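Local coordinates for phospholethanolamine N-methyltransferase 2 (Haemonchus contortus, PDB 4KRI), which probably methylates phosphoethanolamine derivatives such as phosphomonomethylethanolamine with S-adenosylmethionine as methyl donor, on the nematode route to phosphocholine, at residues A1-C13 against V141-N153. Residues are numbered along the deposited sequence; the frame is centred on the assembly and turned at random.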
loop_
_atom_site.group_PDB
_atom_site.type_symbol
_atom_site.label_atom_id
_atom_site.label_comp_id
_atom_site.label_asym_id
_atom_site.label_seq_id
_atom_site.Cartn_x
_atom_site.Cartn_y
_atom_site.Cartn_z
ATOM N N ALA A 1 7.093 19.298 -16.120
ATOM C CA ALA A 1 6.851 19.332 -17.560
ATOM C C ALA A 1 6.024 18.119 -18.002
ATOM O O ALA A 1 6.547 17.193 -18.630
ATOM C CB ALA A 1 8.173 19.392 -18.318
ATOM N N SER A 2 4.730 18.141 -17.680
ATOM C CA SER A 2 3.851 16.984 -17.881
ATOM C C SER A 2 3.203 16.909 -19.268
ATOM O O SER A 2 3.301 17.836 -20.074
ATOM C CB SER A 2 2.758 16.946 -16.804
ATOM O OG SER A 2 3.298 16.762 -15.506
ATOM N N MET A 3 2.536 15.791 -19.533
ATOM C CA MET A 3 1.841 15.582 -20.799
ATOM C C MET A 3 0.391 15.145 -20.555
ATOM O O MET A 3 0.050 14.779 -19.432
ATOM C CB MET A 3 2.617 14.580 -21.658
ATOM C CG MET A 3 3.702 15.254 -22.483
ATOM S SD MET A 3 4.696 14.122 -23.462
ATOM C CE MET A 3 5.150 12.915 -22.221
ATOM N N PRO A 4 -0.470 15.216 -21.593
ATOM C CA PRO A 4 -1.896 14.871 -21.457
ATOM C C PRO A 4 -2.178 13.522 -20.801
ATOM O O PRO A 4 -3.271 13.319 -20.268
ATOM C CB PRO A 4 -2.405 14.880 -22.908
ATOM C CG PRO A 4 -1.195 15.145 -23.769
ATOM C CD PRO A 4 -0.208 15.832 -22.905
ATOM N N ALA A 5 -1.210 12.608 -20.831
ATOM C CA ALA A 5 -1.348 11.344 -20.116
ATOM C C ALA A 5 -1.626 11.566 -18.631
ATOM O O ALA A 5 -2.301 10.749 -17.994
ATOM C CB ALA A 5 -0.101 10.473 -20.306
ATOM N N VAL A 6 -1.113 12.662 -18.071
ATOM C CA VAL A 6 -1.334 12.927 -16.651
ATOM C C VAL A 6 -2.802 13.193 -16.330
ATOM O O VAL A 6 -3.353 12.626 -15.378
ATOM C CB VAL A 6 -0.503 14.108 -16.159
ATOM C CG1 VAL A 6 -0.841 14.403 -14.706
ATOM C CG2 VAL A 6 0.959 13.777 -16.282
ATOM N N GLU A 7 -3.439 14.059 -17.113
ATOM C CA GLU A 7 -4.843 14.368 -16.863
ATOM C C GLU A 7 -5.725 13.140 -17.045
ATOM O O GLU A 7 -6.713 12.967 -16.328
ATOM C CB GLU A 7 -5.324 15.531 -17.736
ATOM C CG GLU A 7 -4.845 16.886 -17.255
ATOM C CD GLU A 7 -3.393 17.158 -17.574
ATOM O OE1 GLU A 7 -2.914 16.691 -18.627
ATOM O OE2 GLU A 7 -2.728 17.851 -16.776
ATOM N N ARG A 8 -5.371 12.276 -17.995
ATOM C CA ARG A 8 -6.132 11.047 -18.156
ATOM C C ARG A 8 -6.012 10.170 -16.919
ATOM O O ARG A 8 -6.996 9.569 -16.489
ATOM C CB ARG A 8 -5.732 10.300 -19.429
ATOM C CG ARG A 8 -6.261 11.017 -20.681
ATOM C CD ARG A 8 -6.044 10.217 -21.939
ATOM N NE ARG A 8 -6.713 8.922 -21.890
ATOM C CZ ARG A 8 -7.931 8.680 -22.368
ATOM N NH1 ARG A 8 -8.644 9.652 -22.937
ATOM N NH2 ARG A 8 -8.436 7.458 -22.284
ATOM N N GLN A 9 -4.825 10.126 -16.319
ATOM C CA GLN A 9 -4.659 9.330 -15.108
ATOM C C GLN A 9 -5.446 9.917 -13.926
ATOM O O GLN A 9 -6.001 9.166 -13.118
ATOM C CB GLN A 9 -3.168 9.162 -14.753
ATOM C CG GLN A 9 -2.950 8.115 -13.678
ATOM C CD GLN A 9 -1.531 8.055 -13.138
ATOM O OE1 GLN A 9 -0.608 8.678 -13.677
ATOM N NE2 GLN A 9 -1.353 7.298 -12.059
ATOM N N LEU A 10 -5.512 11.249 -13.833
ATOM C CA LEU A 10 -6.285 11.876 -12.759
ATOM C C LEU A 10 -7.748 11.454 -12.846
ATOM O O LEU A 10 -8.376 11.158 -11.824
ATOM C CB LEU A 10 -6.184 13.406 -12.804
ATOM C CG LEU A 10 -4.797 13.976 -12.527
ATOM C CD1 LEU A 10 -4.856 15.487 -12.458
ATOM C CD2 LEU A 10 -4.254 13.404 -11.236
ATOM N N ILE A 11 -8.282 11.423 -14.065
ATOM C CA ILE A 11 -9.680 11.033 -14.261
ATOM C C ILE A 11 -9.873 9.537 -14.037
ATOM O O ILE A 11 -10.920 9.110 -13.533
ATOM C CB ILE A 11 -10.197 11.466 -15.662
ATOM C CG1 ILE A 11 -10.106 12.982 -15.811
ATOM C CG2 ILE A 11 -11.631 11.006 -15.894
ATOM C CD1 ILE A 11 -10.619 13.725 -14.611
ATOM N N GLU A 12 -8.866 8.732 -14.370
ATOM C CA GLU A 12 -8.949 7.304 -14.053
ATOM C C GLU A 12 -9.038 7.080 -12.542
ATOM O O GLU A 12 -9.799 6.226 -12.083
ATOM C CB GLU A 12 -7.759 6.529 -14.642
ATOM C CG GLU A 12 -7.805 6.426 -16.162
ATOM C CD GLU A 12 -6.433 6.150 -16.766
ATOM O OE1 GLU A 12 -5.458 6.017 -15.992
ATOM O OE2 GLU A 12 -6.341 6.061 -18.007
ATOM N N CYS A 13 -8.264 7.848 -11.777
ATOM C CA CYS A 13 -8.334 7.782 -10.317
ATOM C C CYS A 13 -9.739 8.089 -9.802
ATOM O O CYS A 13 -10.229 7.432 -8.871
ATOM C CB CYS A 13 -7.323 8.730 -9.681
ATOM S SG CYS A 13 -5.602 8.196 -9.886
ATOM N N VAL A 141 -3.099 6.530 -2.511
ATOM C CA VAL A 141 -2.108 7.453 -3.048
ATOM C C VAL A 141 -1.439 6.725 -4.199
ATOM O O VAL A 141 -0.921 5.620 -4.027
ATOM C CB VAL A 141 -1.009 7.804 -2.038
ATOM C CG1 VAL A 141 -0.098 8.906 -2.638
ATOM C CG2 VAL A 141 -1.603 8.272 -0.722
ATOM N N ASN A 142 -1.467 7.333 -5.376
ATOM C CA ASN A 142 -0.790 6.770 -6.532
ATOM C C ASN A 142 0.338 7.668 -6.987
ATOM O O ASN A 142 0.387 8.851 -6.638
ATOM C CB ASN A 142 -1.758 6.605 -7.705
ATOM C CG ASN A 142 -2.725 5.460 -7.506
ATOM O OD1 ASN A 142 -2.365 4.288 -7.686
ATOM N ND2 ASN A 142 -3.975 5.792 -7.178
ATOM N N GLU A 143 1.240 7.105 -7.777
ATOM C CA GLU A 143 2.241 7.921 -8.462
ATOM C C GLU A 143 1.713 8.350 -9.816
ATOM O O GLU A 143 1.031 7.573 -10.494
ATOM C CB GLU A 143 3.525 7.120 -8.695
ATOM C CG GLU A 143 4.216 6.645 -7.430
ATOM C CD GLU A 143 5.432 5.791 -7.750
ATOM O OE1 GLU A 143 5.232 4.672 -8.252
ATOM O OE2 GLU A 143 6.589 6.237 -7.546
ATOM N N VAL A 144 2.055 9.576 -10.220
ATOM C CA VAL A 144 1.810 10.012 -11.585
ATOM C C VAL A 144 2.766 9.253 -12.501
ATOM O O VAL A 144 3.986 9.401 -12.396
ATOM C CB VAL A 144 2.068 11.524 -11.755
ATOM C CG1 VAL A 144 1.812 11.950 -13.208
ATOM C CG2 VAL A 144 1.178 12.297 -10.813
ATOM N N LEU A 145 2.227 8.418 -13.380
ATOM C CA LEU A 145 3.079 7.495 -14.137
ATOM C C LEU A 145 3.884 8.212 -15.221
ATOM O O LEU A 145 5.019 7.821 -15.527
ATOM C CB LEU A 145 2.251 6.333 -14.712
ATOM C CG LEU A 145 1.696 5.419 -13.618
ATOM C CD1 LEU A 145 0.734 4.396 -14.199
ATOM C CD2 LEU A 145 2.828 4.724 -12.885
ATOM N N ASP A 146 3.315 9.271 -15.786
ATOM C CA ASP A 146 4.031 10.059 -16.769
ATOM C C ASP A 146 5.339 10.528 -16.158
ATOM O O ASP A 146 6.373 10.577 -16.824
ATOM C CB ASP A 146 3.184 11.263 -17.169
ATOM C CG ASP A 146 3.749 12.002 -18.334
ATOM O OD1 ASP A 146 3.548 11.539 -19.483
ATOM O OD2 ASP A 146 4.390 13.058 -18.108
ATOM N N SER A 147 5.296 10.874 -14.882
ATOM C CA SER A 147 6.482 11.445 -14.249
ATOM C C SER A 147 7.552 10.383 -14.033
ATOM O O SER A 147 8.741 10.673 -14.126
ATOM C CB SER A 147 6.100 12.116 -12.927
ATOM O OG SER A 147 5.249 13.215 -13.193
ATOM N N VAL A 148 7.130 9.147 -13.765
ATOM C CA VAL A 148 8.092 8.059 -13.648
ATOM C C VAL A 148 8.786 7.803 -14.979
ATOM O O VAL A 148 10.023 7.705 -15.057
ATOM C CB VAL A 148 7.401 6.751 -13.194
ATOM C CG1 VAL A 148 8.408 5.599 -13.228
ATOM C CG2 VAL A 148 6.823 6.911 -11.778
ATOM N N TYR A 149 7.994 7.705 -16.040
ATOM C CA TYR A 149 8.517 7.228 -17.316
ATOM C C TYR A 149 9.231 8.284 -18.154
ATOM O O TYR A 149 10.060 7.932 -18.980
ATOM C CB TYR A 149 7.401 6.579 -18.141
ATOM C CG TYR A 149 6.787 5.397 -17.421
ATOM C CD1 TYR A 149 7.582 4.404 -16.874
ATOM C CD2 TYR A 149 5.413 5.282 -17.297
ATOM C CE1 TYR A 149 7.015 3.320 -16.215
ATOM C CE2 TYR A 149 4.841 4.210 -16.638
ATOM C CZ TYR A 149 5.643 3.228 -16.106
ATOM O OH TYR A 149 5.064 2.146 -15.450
ATOM N N VAL A 150 8.893 9.559 -17.945
ATOM C CA VAL A 150 9.454 10.655 -18.745
ATOM C C VAL A 150 10.487 11.466 -17.960
ATOM O O VAL A 150 11.462 11.988 -18.526
ATOM C CB VAL A 150 8.331 11.586 -19.265
ATOM C CG1 VAL A 150 8.910 12.791 -20.030
ATOM C CG2 VAL A 150 7.381 10.806 -20.154
ATOM N N HIS A 151 10.279 11.570 -16.656
ATOM C CA HIS A 151 11.120 12.448 -15.836
ATOM C C HIS A 151 11.894 11.763 -14.711
ATOM O O HIS A 151 12.506 12.445 -13.878
ATOM C CB HIS A 151 10.266 13.572 -15.242
ATOM C CG HIS A 151 9.604 14.429 -16.271
ATOM N ND1 HIS A 151 10.319 15.204 -17.161
ATOM C CD2 HIS A 151 8.297 14.647 -16.546
ATOM C CE1 HIS A 151 9.479 15.850 -17.950
ATOM N NE2 HIS A 151 8.247 15.534 -17.595
ATOM N N GLN A 152 11.896 10.431 -14.688
ATOM C CA GLN A 152 12.521 9.679 -13.601
ATOM C C GLN A 152 12.143 10.218 -12.219
ATOM O O GLN A 152 12.993 10.390 -11.340
ATOM C CB GLN A 152 14.041 9.627 -13.786
ATOM C CG GLN A 152 14.496 8.598 -14.832
ATOM C CD GLN A 152 15.976 8.323 -14.762
ATOM O OE1 GLN A 152 16.775 9.236 -14.580
ATOM N NE2 GLN A 152 16.354 7.067 -14.915
ATOM N N ASN A 153 10.856 10.507 -12.056
ATOM C CA ASN A 153 10.331 11.085 -10.825
ATOM C C ASN A 153 9.249 10.183 -10.252
ATOM O O ASN A 153 8.177 10.055 -10.841
ATOM C CB ASN A 153 9.734 12.462 -11.135
ATOM C CG ASN A 153 9.125 13.126 -9.914
ATOM O OD1 ASN A 153 9.282 12.650 -8.786
ATOM N ND2 ASN A 153 8.444 14.255 -10.135
HETATM O O HOH W 1 5.703 14.827 -19.626
HETATM O O HOH W 2 4.812 14.365 -15.725
HETATM O O HOH W 3 0.272 9.417 -16.106
#
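Gln9 of helix 5-13 grips the bend where strand 141-143 turns into helix 145-151, a strand-to-helix junction in the N-terminal part of this di-domain methyltransferase, with the Asn142 side chain about 12 Å from the bound S-adenosylhomocysteine. The two helices run roughly antiparallel, the axes of the short segments 9.8 Å apart at closest approach. With CG anti to the backbone N (chi1 -168°) and the chain extended beyond it, Gln9 carries its amide across to the backbone around the N-cap residue Val144. Its OE1 accepts from Leu145 N at 2.9 Å through an in-plane lone pair, almost straight at 171°, while its NE2 donates to Glu143 O. Gripped at both ends, the amide is fixed in rotation and ties the last residue of the strand to the first of the helix. Water 3 also donates to Gln9 OE1 and accepts from Asp146 N.

One turn earlier, CG2 of Val6 lies 3.7 Å from Val144 CG1 and 3.5 Å from Asp146 CB, the Val6 side chain crossing each at about a right angle. Arg103 of strand 98-105 packs against the two valines as well. Asp146 sends its carboxylate toward the N-terminal tail, where the poorly ordered Met3 places CE 3.5 Å from Asp146 OD1 and against Val150 CG2. On the other oxygen, OD2, two waters converge as donors: water 1 links it to Ala1 O, and water 2 joins it to the hydroxyls of Ser2 and Ser147, which bind Arg103 and Asp156 in turn.

At the outer end, the His151 ring carries Val150 CG1 over one face and points its edge at the loosely ordered Ala1. There NE2 donates to Ala1 O over 2.6 Å, with the oxygen close to the ring plane but the nitrogen standing 51° out of the carbonyl plane.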